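Local coordinates for protein quinoline 2-oxidoreductase large subunit (Pseudomonas putida, PDB 1T3Q) that probably hydroxylates quinoline at carbon 2, as the molybdenum-bearing large subunit of a xanthine dehydrogenase family enzyme carrying a pterin cytosine dinucleotide, at residues Tyr630-His642 and Ser731-Ala745. Sequence-based numbering, arbitrary orientation.
Sequences YDPSDLVLANGGH and SPLVPGGIKGMGESA. With MCN (pterin cytosine dinucleotide), chain N; SMO (dioxosulfidomolybdenum(VI) ion), chain O.
The strand through 637-642 runs past the segment 731-745, nearest at A638 and K739, whose CA atoms lie 6.2 Å apart. K739 suits this place because its long chain, extended beyond CG, carries the ammonium to the strand: CG packs on V636 CG1 (3.6 Å) and NZ donates to L637 O (2.8 Å), and NZ also forms a salt bridge with E423. A methionine in its place would probably leave L637 O without this donor and E423 without this salt bridge. Small A638 lets G740 O approach its CB to 3.3 Å. Upstream, Y630 OH donates a hydrogen bond to L733 O (2.7 Å), which lies at the ring edge and also accepts from a water held by S633 N. L733 sends CD1 against D634 CB, and branched V636 meets V734 crosswise. At the far end a water joins H642 NE2 to S744 OG, while S748 holds ND1. Beyond K739, M741 N and G742 N grip phosphate oxygen O2A of the pterin cytosine dinucleotide (2.7 and 2.6 Å); G742 is glycine where a side chain would run into C9' of the cofactor, and E743 faces the molybdenum centre: the cofactor-binding loop of a molybdenum hydroxylase, braced on a sheet strand.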
ATOM      1  N   TYR B 630      14.138 -20.431 -14.881  1.00 16.73           N
ATOM      2  CA  TYR B 630      13.926 -21.449 -15.900  1.00 19.16           C
ATOM      3  C   TYR B 630      14.021 -20.839 -17.287  1.00 20.47           C
ATOM      4  O   TYR B 630      13.614 -19.697 -17.513  1.00 19.22           O
ATOM      5  CB  TYR B 630      12.562 -22.128 -15.705  1.00 19.45           C
ATOM      6  CG  TYR B 630      12.062 -22.905 -16.908  1.00 17.32           C
ATOM      7  CD1 TYR B 630      11.252 -22.294 -17.862  1.00 17.41           C
ATOM      8  CD2 TYR B 630      12.374 -24.258 -17.076  1.00 18.37           C
ATOM      9  CE1 TYR B 630      10.754 -23.003 -18.948  1.00 16.81           C
ATOM     10  CE2 TYR B 630      11.880 -24.980 -18.164  1.00 19.01           C
ATOM     11  CZ  TYR B 630      11.067 -24.343 -19.093  1.00 18.22           C
ATOM     12  OH  TYR B 630      10.540 -25.045 -20.149  1.00 17.34           O
ATOM     13  N   ASP B 631      14.567 -21.618 -18.212  1.00 18.90           N
ATOM     14  CA  ASP B 631      14.752 -21.190 -19.588  1.00 20.09           C
ATOM     15  C   ASP B 631      14.738 -22.480 -20.410  1.00 20.46           C
ATOM     16  O   ASP B 631      15.560 -23.360 -20.192  1.00 21.12           O
ATOM     17  CB  ASP B 631      16.106 -20.470 -19.692  1.00 19.67           C
ATOM     18  CG  ASP B 631      16.309 -19.760 -21.020  1.00 23.20           C
ATOM     19  OD1 ASP B 631      15.315 -19.492 -21.726  1.00 20.71           O
ATOM     20  OD2 ASP B 631      17.477 -19.451 -21.345  1.00 22.44           O
ATOM     21  N   PRO B 632      13.778 -22.629 -21.336  1.00 22.39           N
ATOM     22  CA  PRO B 632      13.754 -23.862 -22.130  1.00 21.44           C
ATOM     23  C   PRO B 632      15.070 -24.150 -22.844  1.00 21.08           C
ATOM     24  O   PRO B 632      15.779 -23.234 -23.255  1.00 20.21           O
ATOM     25  CB  PRO B 632      12.582 -23.643 -23.091  1.00 22.55           C
ATOM     26  CG  PRO B 632      12.366 -22.154 -23.079  1.00 26.17           C
ATOM     27  CD  PRO B 632      12.634 -21.768 -21.668  1.00 22.85           C
ATOM     28  N   SER B 633      15.384 -25.432 -22.990  1.00 21.07           N
ATOM     29  CA  SER B 633      16.626 -25.859 -23.624  1.00 21.06           C
ATOM     30  C   SER B 633      16.593 -25.779 -25.144  1.00 21.54           C
ATOM     31  O   SER B 633      17.622 -25.941 -25.804  1.00 22.68           O
ATOM     32  CB  SER B 633      16.945 -27.291 -23.200  1.00 20.48           C
ATOM     33  OG  SER B 633      15.898 -28.165 -23.577  1.00 20.42           O
ATOM     34  N   ASP B 634      15.419 -25.514 -25.703  1.00 19.90           N
ATOM     35  CA  ASP B 634      15.279 -25.446 -27.151  1.00 20.47           C
ATOM     36  C   ASP B 634      13.970 -24.725 -27.474  1.00 21.24           C
ATOM     37  O   ASP B 634      13.250 -24.288 -26.566  1.00 21.26           O
ATOM     38  CB  ASP B 634      15.254 -26.883 -27.698  1.00 19.98           C
ATOM     39  CG  ASP B 634      15.539 -26.971 -29.187  1.00 22.69           C
ATOM     40  OD1 ASP B 634      15.563 -28.112 -29.703  1.00 23.73           O
ATOM     41  OD2 ASP B 634      15.743 -25.931 -29.849  1.00 22.35           O
ATOM     42  N   LEU B 635      13.668 -24.588 -28.759  1.00 19.22           N
ATOM     43  CA  LEU B 635      12.432 -23.944 -29.166  1.00 20.28           C
ATOM     44  C   LEU B 635      11.270 -24.796 -28.674  1.00 19.85           C
ATOM     45  O   LEU B 635      11.411 -26.004 -28.501  1.00 19.24           O
ATOM     46  CB  LEU B 635      12.344 -23.858 -30.691  1.00 20.11           C
ATOM     47  CG  LEU B 635      13.478 -23.198 -31.477  1.00 21.10           C
ATOM     48  CD1 LEU B 635      13.132 -23.237 -32.956  1.00 20.32           C
ATOM     49  CD2 LEU B 635      13.673 -21.765 -31.010  1.00 20.52           C
ATOM     50  N   VAL B 636      10.133 -24.158 -28.440  1.00 19.60           N
ATOM     51  CA  VAL B 636       8.920 -24.860 -28.029  1.00 18.90           C
ATOM     52  C   VAL B 636       7.883 -24.364 -29.035  1.00 19.30           C
ATOM     53  O   VAL B 636       7.237 -23.337 -28.830  1.00 18.82           O
ATOM     54  CB  VAL B 636       8.497 -24.491 -26.593  1.00 19.24           C
ATOM     55  CG1 VAL B 636       7.177 -25.189 -26.236  1.00 17.95           C
ATOM     56  CG2 VAL B 636       9.586 -24.921 -25.607  1.00 17.69           C
ATOM     57  N   LEU B 637       7.746 -25.100 -30.132  1.00 18.32           N
ATOM     58  CA  LEU B 637       6.838 -24.734 -31.209  1.00 18.49           C
ATOM     59  C   LEU B 637       5.405 -25.227 -31.066  1.00 18.66           C
ATOM     60  O   LEU B 637       5.168 -26.422 -30.949  1.00 20.00           O
ATOM     61  CB  LEU B 637       7.379 -25.251 -32.539  1.00 19.32           C
ATOM     62  CG  LEU B 637       8.826 -24.886 -32.876  1.00 21.21           C
ATOM     63  CD1 LEU B 637       9.213 -25.501 -34.207  1.00 20.05           C
ATOM     64  CD2 LEU B 637       8.976 -23.373 -32.907  1.00 21.39           C
ATOM     65  N   ALA B 638       4.457 -24.295 -31.081  1.00 17.90           N
ATOM     66  CA  ALA B 638       3.041 -24.651 -31.015  1.00 18.56           C
ATOM     67  C   ALA B 638       2.570 -24.569 -32.460  1.00 18.21           C
ATOM     68  O   ALA B 638       3.300 -24.072 -33.319  1.00 17.53           O
ATOM     69  CB  ALA B 638       2.280 -23.655 -30.151  1.00 18.45           C
ATOM     70  N   ASN B 639       1.364 -25.045 -32.749  1.00 15.66           N
ATOM     71  CA  ASN B 639       0.878 -24.982 -34.122  1.00 15.41           C
ATOM     72  C   ASN B 639      -0.636 -25.021 -34.180  1.00 14.95           C
ATOM     73  O   ASN B 639      -1.300 -25.278 -33.178  1.00 16.45           O
ATOM     74  CB  ASN B 639       1.463 -26.142 -34.949  1.00 16.20           C
ATOM     75  CG  ASN B 639       0.880 -27.489 -34.560  1.00 16.56           C
ATOM     76  OD1 ASN B 639      -0.128 -27.929 -35.117  1.00 20.98           O
ATOM     77  ND2 ASN B 639       1.500 -28.140 -33.590  1.00 16.31           N
ATOM     78  N   GLY B 640      -1.175 -24.752 -35.360  1.00 16.11           N
ATOM     79  CA  GLY B 640      -2.611 -24.772 -35.524  1.00 18.08           C
ATOM     80  C   GLY B 640      -3.004 -24.284 -36.895  1.00 19.20           C
ATOM     81  O   GLY B 640      -2.173 -24.189 -37.802  1.00 18.24           O
ATOM     82  N   GLY B 641      -4.283 -23.971 -37.047  1.00 18.12           N
ATOM     83  CA  GLY B 641      -4.771 -23.489 -38.318  1.00 19.42           C
ATOM     84  C   GLY B 641      -6.059 -22.720 -38.128  1.00 19.82           C
ATOM     85  O   GLY B 641      -6.739 -22.874 -37.114  1.00 20.93           O
ATOM     86  N   HIS B 642      -6.378 -21.876 -39.100  1.00 20.01           N
ATOM     87  CA  HIS B 642      -7.595 -21.086 -39.064  1.00 19.37           C
ATOM     88  C   HIS B 642      -8.186 -21.048 -40.454  1.00 18.89           C
ATOM     89  O   HIS B 642      -7.464 -21.088 -41.450  1.00 19.29           O
ATOM     90  CB  HIS B 642      -7.316 -19.644 -38.625  1.00 19.89           C
ATOM     91  CG  HIS B 642      -6.701 -19.529 -37.268  1.00 20.83           C
ATOM     92  ND1 HIS B 642      -5.341 -19.590 -37.059  1.00 20.04           N
ATOM     93  CD2 HIS B 642      -7.264 -19.386 -36.044  1.00 20.91           C
ATOM     94  CE1 HIS B 642      -5.092 -19.491 -35.765  1.00 19.67           C
ATOM     95  NE2 HIS B 642      -6.243 -19.367 -35.127  1.00 20.83           N
ATOM     96  N   SER B 731       5.064 -30.857 -25.070  1.00 19.18           N
ATOM     97  CA  SER B 731       6.458 -30.492 -25.234  1.00 18.82           C
ATOM     98  C   SER B 731       7.232 -31.233 -24.158  1.00 19.30           C
ATOM     99  O   SER B 731       6.834 -31.244 -22.995  1.00 21.05           O
ATOM    100  CB  SER B 731       6.662 -28.994 -25.032  1.00 19.33           C
ATOM    101  OG  SER B 731       8.025 -28.734 -24.740  1.00 18.87           O
ATOM    102  N   PRO B 732       8.338 -31.887 -24.533  1.00 19.32           N
ATOM    103  CA  PRO B 732       9.126 -32.612 -23.536  1.00 20.06           C
ATOM    104  C   PRO B 732      10.067 -31.663 -22.797  1.00 19.75           C
ATOM    105  O   PRO B 732      10.792 -32.069 -21.892  1.00 21.46           O
ATOM    106  CB  PRO B 732       9.883 -33.635 -24.381  1.00 19.18           C
ATOM    107  CG  PRO B 732      10.119 -32.889 -25.660  1.00 19.96           C
ATOM    108  CD  PRO B 732       8.781 -32.206 -25.901  1.00 19.82           C
ATOM    109  N   LEU B 733      10.023 -30.389 -23.175  1.00 19.15           N
ATOM    110  CA  LEU B 733      10.893 -29.373 -22.587  1.00 18.97           C
ATOM    111  C   LEU B 733      10.224 -28.476 -21.550  1.00 18.50           C
ATOM    112  O   LEU B 733      10.862 -27.585 -20.994  1.00 17.64           O
ATOM    113  CB  LEU B 733      11.455 -28.495 -23.701  1.00 19.08           C
ATOM    114  CG  LEU B 733      11.953 -29.247 -24.937  1.00 19.02           C
ATOM    115  CD1 LEU B 733      12.516 -28.248 -25.931  1.00 20.69           C
ATOM    116  CD2 LEU B 733      13.022 -30.261 -24.532  1.00 21.59           C
ATOM    117  N   VAL B 734       8.945 -28.714 -21.292  1.00 18.35           N
ATOM    118  CA  VAL B 734       8.197 -27.899 -20.341  1.00 17.57           C
ATOM    119  C   VAL B 734       7.394 -28.815 -19.420  1.00 19.14           C
ATOM    120  O   VAL B 734       6.816 -29.799 -19.877  1.00 17.20           O
ATOM    121  CB  VAL B 734       7.224 -26.966 -21.101  1.00 17.41           C
ATOM    122  CG1 VAL B 734       6.557 -25.996 -20.141  1.00 15.99           C
ATOM    123  CG2 VAL B 734       7.975 -26.213 -22.204  1.00 16.44           C
ATOM    124  N   PRO B 735       7.364 -28.521 -18.109  1.00 19.78           N
ATOM    125  CA  PRO B 735       6.587 -29.402 -17.234  1.00 20.56           C
ATOM    126  C   PRO B 735       5.135 -29.509 -17.684  1.00 21.51           C
ATOM    127  O   PRO B 735       4.544 -28.537 -18.148  1.00 20.08           O
ATOM    128  CB  PRO B 735       6.742 -28.769 -15.842  1.00 21.47           C
ATOM    129  CG  PRO B 735       7.361 -27.414 -16.087  1.00 25.46           C
ATOM    130  CD  PRO B 735       8.186 -27.584 -17.327  1.00 21.90           C
ATOM    131  N   GLY B 736       4.576 -30.709 -17.570  1.00 20.21           N
ATOM    132  CA  GLY B 736       3.199 -30.926 -17.971  1.00 18.36           C
ATOM    133  C   GLY B 736       2.993 -30.945 -19.476  1.00 18.58           C
ATOM    134  O   GLY B 736       1.874 -31.150 -19.935  1.00 16.31           O
ATOM    135  N   GLY B 737       4.061 -30.728 -20.246  1.00 18.40           N
ATOM    136  CA  GLY B 737       3.948 -30.734 -21.698  1.00 17.15           C
ATOM    137  C   GLY B 737       3.359 -29.457 -22.273  1.00 16.49           C
ATOM    138  O   GLY B 737       3.019 -29.383 -23.456  1.00 16.38           O
ATOM    139  N   ILE B 738       3.258 -28.443 -21.423  1.00 17.33           N
ATOM    140  CA  ILE B 738       2.705 -27.139 -21.783  1.00 16.32           C
ATOM    141  C   ILE B 738       3.461 -26.344 -22.856  1.00 17.81           C
ATOM    142  O   ILE B 738       4.685 -26.252 -22.819  1.00 18.55           O
ATOM    143  CB  ILE B 738       2.613 -26.252 -20.515  1.00 16.83           C
ATOM    144  CG1 ILE B 738       1.589 -26.844 -19.540  1.00 14.17           C
ATOM    145  CG2 ILE B 738       2.264 -24.808 -20.891  1.00 15.14           C
ATOM    146  CD1 ILE B 738       1.734 -26.337 -18.114  1.00 15.36           C
ATOM    147  N   LYS B 739       2.714 -25.777 -23.804  1.00 16.92           N
ATOM    148  CA  LYS B 739       3.267 -24.911 -24.848  1.00 17.13           C
ATOM    149  C   LYS B 739       2.451 -23.611 -24.811  1.00 17.77           C
ATOM    150  O   LYS B 739       1.357 -23.585 -24.242  1.00 18.31           O
ATOM    151  CB  LYS B 739       3.136 -25.541 -26.230  1.00 18.66           C
ATOM    152  CG  LYS B 739       3.989 -26.778 -26.446  1.00 16.94           C
ATOM    153  CD  LYS B 739       3.924 -27.214 -27.898  1.00 18.93           C
ATOM    154  CE  LYS B 739       4.788 -28.444 -28.148  1.00 18.73           C
ATOM    155  NZ  LYS B 739       4.745 -28.843 -29.574  1.00 17.35           N
ATOM    156  N   GLY B 740       2.964 -22.544 -25.420  1.00 16.79           N
ATOM    157  CA  GLY B 740       2.240 -21.278 -25.419  1.00 17.16           C
ATOM    158  C   GLY B 740       1.268 -21.128 -26.582  1.00 18.04           C
ATOM    159  O   GLY B 740       1.232 -21.975 -27.473  1.00 16.83           O
ATOM    160  N   MET B 741       0.473 -20.056 -26.582  1.00 16.63           N
ATOM    161  CA  MET B 741      -0.488 -19.824 -27.665  1.00 18.23           C
ATOM    162  C   MET B 741      -1.119 -18.431 -27.662  1.00 17.51           C
ATOM    163  O   MET B 741      -1.887 -18.091 -28.559  1.00 19.17           O
ATOM    164  CB  MET B 741      -1.598 -20.897 -27.644  1.00 18.27           C
ATOM    165  CG  MET B 741      -2.403 -21.014 -26.343  1.00 18.80           C
ATOM    166  SD  MET B 741      -3.511 -19.623 -25.984  1.00 19.96           S
ATOM    167  CE  MET B 741      -4.511 -19.585 -27.449  1.00 16.88           C
ATOM    168  N   GLY B 742      -0.781 -17.621 -26.668  1.00 19.11           N
ATOM    169  CA  GLY B 742      -1.344 -16.281 -26.578  1.00 19.60           C
ATOM    170  C   GLY B 742      -1.450 -15.498 -27.878  1.00 19.33           C
ATOM    171  O   GLY B 742      -2.473 -14.872 -28.149  1.00 21.08           O
ATOM    172  N   GLU B 743      -0.404 -15.533 -28.694  1.00 18.37           N
ATOM    173  CA  GLU B 743      -0.395 -14.795 -29.953  1.00 19.18           C
ATOM    174  C   GLU B 743      -0.907 -15.546 -31.167  1.00 17.84           C
ATOM    175  O   GLU B 743      -1.126 -14.940 -32.214  1.00 18.42           O
ATOM    176  CB  GLU B 743       1.026 -14.338 -30.273  1.00 20.02           C
ATOM    177  CG  GLU B 743       1.643 -13.406 -29.263  1.00 23.51           C
ATOM    178  CD  GLU B 743       3.123 -13.240 -29.515  1.00 27.19           C
ATOM    179  OE1 GLU B 743       3.888 -14.156 -29.145  1.00 28.33           O
ATOM    180  OE2 GLU B 743       3.518 -12.213 -30.107  1.00 27.07           O
ATOM    181  N   SER B 744      -1.094 -16.857 -31.029  1.00 19.61           N
ATOM    182  CA  SER B 744      -1.513 -17.708 -32.143  1.00 17.82           C
ATOM    183  C   SER B 744      -2.515 -17.144 -33.147  1.00 18.68           C
ATOM    184  O   SER B 744      -2.236 -17.116 -34.346  1.00 17.12           O
ATOM    185  CB  SER B 744      -2.027 -19.057 -31.617  1.00 18.94           C
ATOM    186  OG  SER B 744      -3.215 -18.905 -30.856  1.00 20.38           O
ATOM    187  N   ALA B 745      -3.672 -16.693 -32.673  1.00 17.25           N
ATOM    188  CA  ALA B 745      -4.694 -16.176 -33.571  1.00 17.56           C
ATOM    189  C   ALA B 745      -4.289 -14.910 -34.322  1.00 16.88           C
ATOM    190  O   ALA B 745      -4.740 -14.692 -35.441  1.00 16.89           O
ATOM    191  CB  ALA B 745      -5.994 -15.937 -32.801  1.00 18.79           C
TER
HETATM  192  N1  MCN N4921      -2.683 -21.112 -21.452  1.00 16.26           N
HETATM  193  C2  MCN N4921      -3.148 -22.374 -20.958  1.00 17.71           C
HETATM  194  N3  MCN N4921      -2.476 -23.456 -21.505  1.00 16.25           N
HETATM  195  C4  MCN N4921      -1.453 -23.410 -22.446  1.00 15.67           C
HETATM  196  C5  MCN N4921      -1.026 -22.090 -22.925  1.00 15.91           C
HETATM  197  C6  MCN N4921      -1.632 -20.959 -22.430  1.00 17.25           C
HETATM  198  O2  MCN N4921      -4.060 -22.437 -20.163  1.00 17.61           O
HETATM  199  N4  MCN N4921      -0.880 -24.507 -22.892  1.00 13.95           N
HETATM  200  C1' MCN N4921      -3.393 -19.855 -20.823  1.00 15.96           C
HETATM  201  C2D MCN N4921      -2.529 -19.219 -19.641  1.00 19.06           C
HETATM  202  O2' MCN N4921      -3.422 -18.669 -18.608  1.00 20.10           O
HETATM  203  C3' MCN N4921      -1.672 -18.194 -20.352  1.00 20.24           C
HETATM  204  C4D MCN N4921      -2.566 -17.624 -21.427  1.00 18.65           C
HETATM  205  O4D MCN N4921      -3.543 -18.737 -21.745  1.00 17.65           O
HETATM  206  O3' MCN N4921      -1.241 -17.159 -19.399  1.00 22.30           O
HETATM  207  C5' MCN N4921      -1.837 -17.006 -22.654  1.00 17.83           C
HETATM  208  O5' MCN N4921      -0.933 -17.991 -23.090  1.00 23.29           O
HETATM  209  PA  MCN N4921       0.621 -17.779 -23.261  1.00 20.98           P
HETATM  210  O1A MCN N4921       1.271 -18.580 -22.176  1.00 21.80           O
HETATM  211  O2A MCN N4921       0.877 -18.073 -24.730  1.00 24.80           O
HETATM  212  O3A MCN N4921       1.100 -16.225 -23.176  1.00 23.69           O
HETATM  213  PB  MCN N4921       1.273 -15.244 -21.922  1.00 25.09           P
HETATM  214  O1B MCN N4921       2.717 -14.867 -21.862  1.00 25.15           O
HETATM  215  O2B MCN N4921       0.656 -15.825 -20.684  1.00 25.71           O
HETATM  216  O3B MCN N4921       0.380 -13.973 -22.323  1.00 25.61           O
HETATM  217  C10 MCN N4921       0.883 -12.979 -23.179  1.00 24.40           C
HETATM  218  C9' MCN N4921       0.199 -13.186 -24.490  1.00 23.70           C
HETATM  219  C8' MCN N4921       0.706 -12.031 -25.385  1.00 24.73           C
HETATM  220  S8' MCN N4921       2.464 -12.033 -25.709  1.00 26.68           S
HETATM  221  C7' MCN N4921      -0.045 -11.079 -25.942  1.00 24.68           C
HETATM  222  S7' MCN N4921       0.563  -9.742 -26.958  1.00 23.51           S
HETATM  223  C6' MCN N4921      -1.578 -11.080 -25.624  1.00 19.96           C
HETATM  224  C7  MCN N4921      -2.056 -12.469 -25.296  1.00 21.70           C
HETATM  225  O9' MCN N4921      -1.280 -13.047 -24.259  1.00 25.06           O
HETATM  226  N5' MCN N4921      -1.774  -9.989 -24.582  1.00 19.96           N
HETATM  227  C4A MCN N4921      -3.071 -10.194 -23.963  1.00 19.82           C
HETATM  228  N8' MCN N4921      -3.487 -12.437 -24.840  1.00 21.01           N
HETATM  229  C4B MCN N4921      -3.927 -11.303 -24.096  1.00 21.18           C
HETATM  230  N1' MCN N4921      -5.188 -11.463 -23.468  1.00 20.95           N
HETATM  231  C2' MCN N4921      -5.566 -10.430 -22.679  1.00 21.14           C
HETATM  232  N2' MCN N4921      -6.767 -10.528 -22.070  1.00 21.33           N
HETATM  233  N3' MCN N4921      -4.781  -9.315 -22.463  1.00 20.91           N
HETATM  234  C4' MCN N4921      -3.482  -9.089 -23.054  1.00 21.48           C
HETATM  235  O4' MCN N4921      -2.857  -8.085 -22.813  1.00 19.82           O
HETATM  236  S   SMO O4923       3.158  -8.652 -28.535  1.00 28.67           S
HETATM  237 MO   SMO O4923       2.996  -9.966 -26.859  1.00 26.76          MO
HETATM  238  OM2 SMO O4923       4.444 -10.551 -27.625  1.00 28.79           O
HETATM  239  OM1 SMO O4923       3.404  -8.924 -25.589  1.00 27.66           O
HETATM  240  O   HOH W   1      13.889 -27.243 -20.971  1.00 18.85           O
HETATM  241  O   HOH W   2      -5.591 -19.443 -32.510  1.00 27.88           O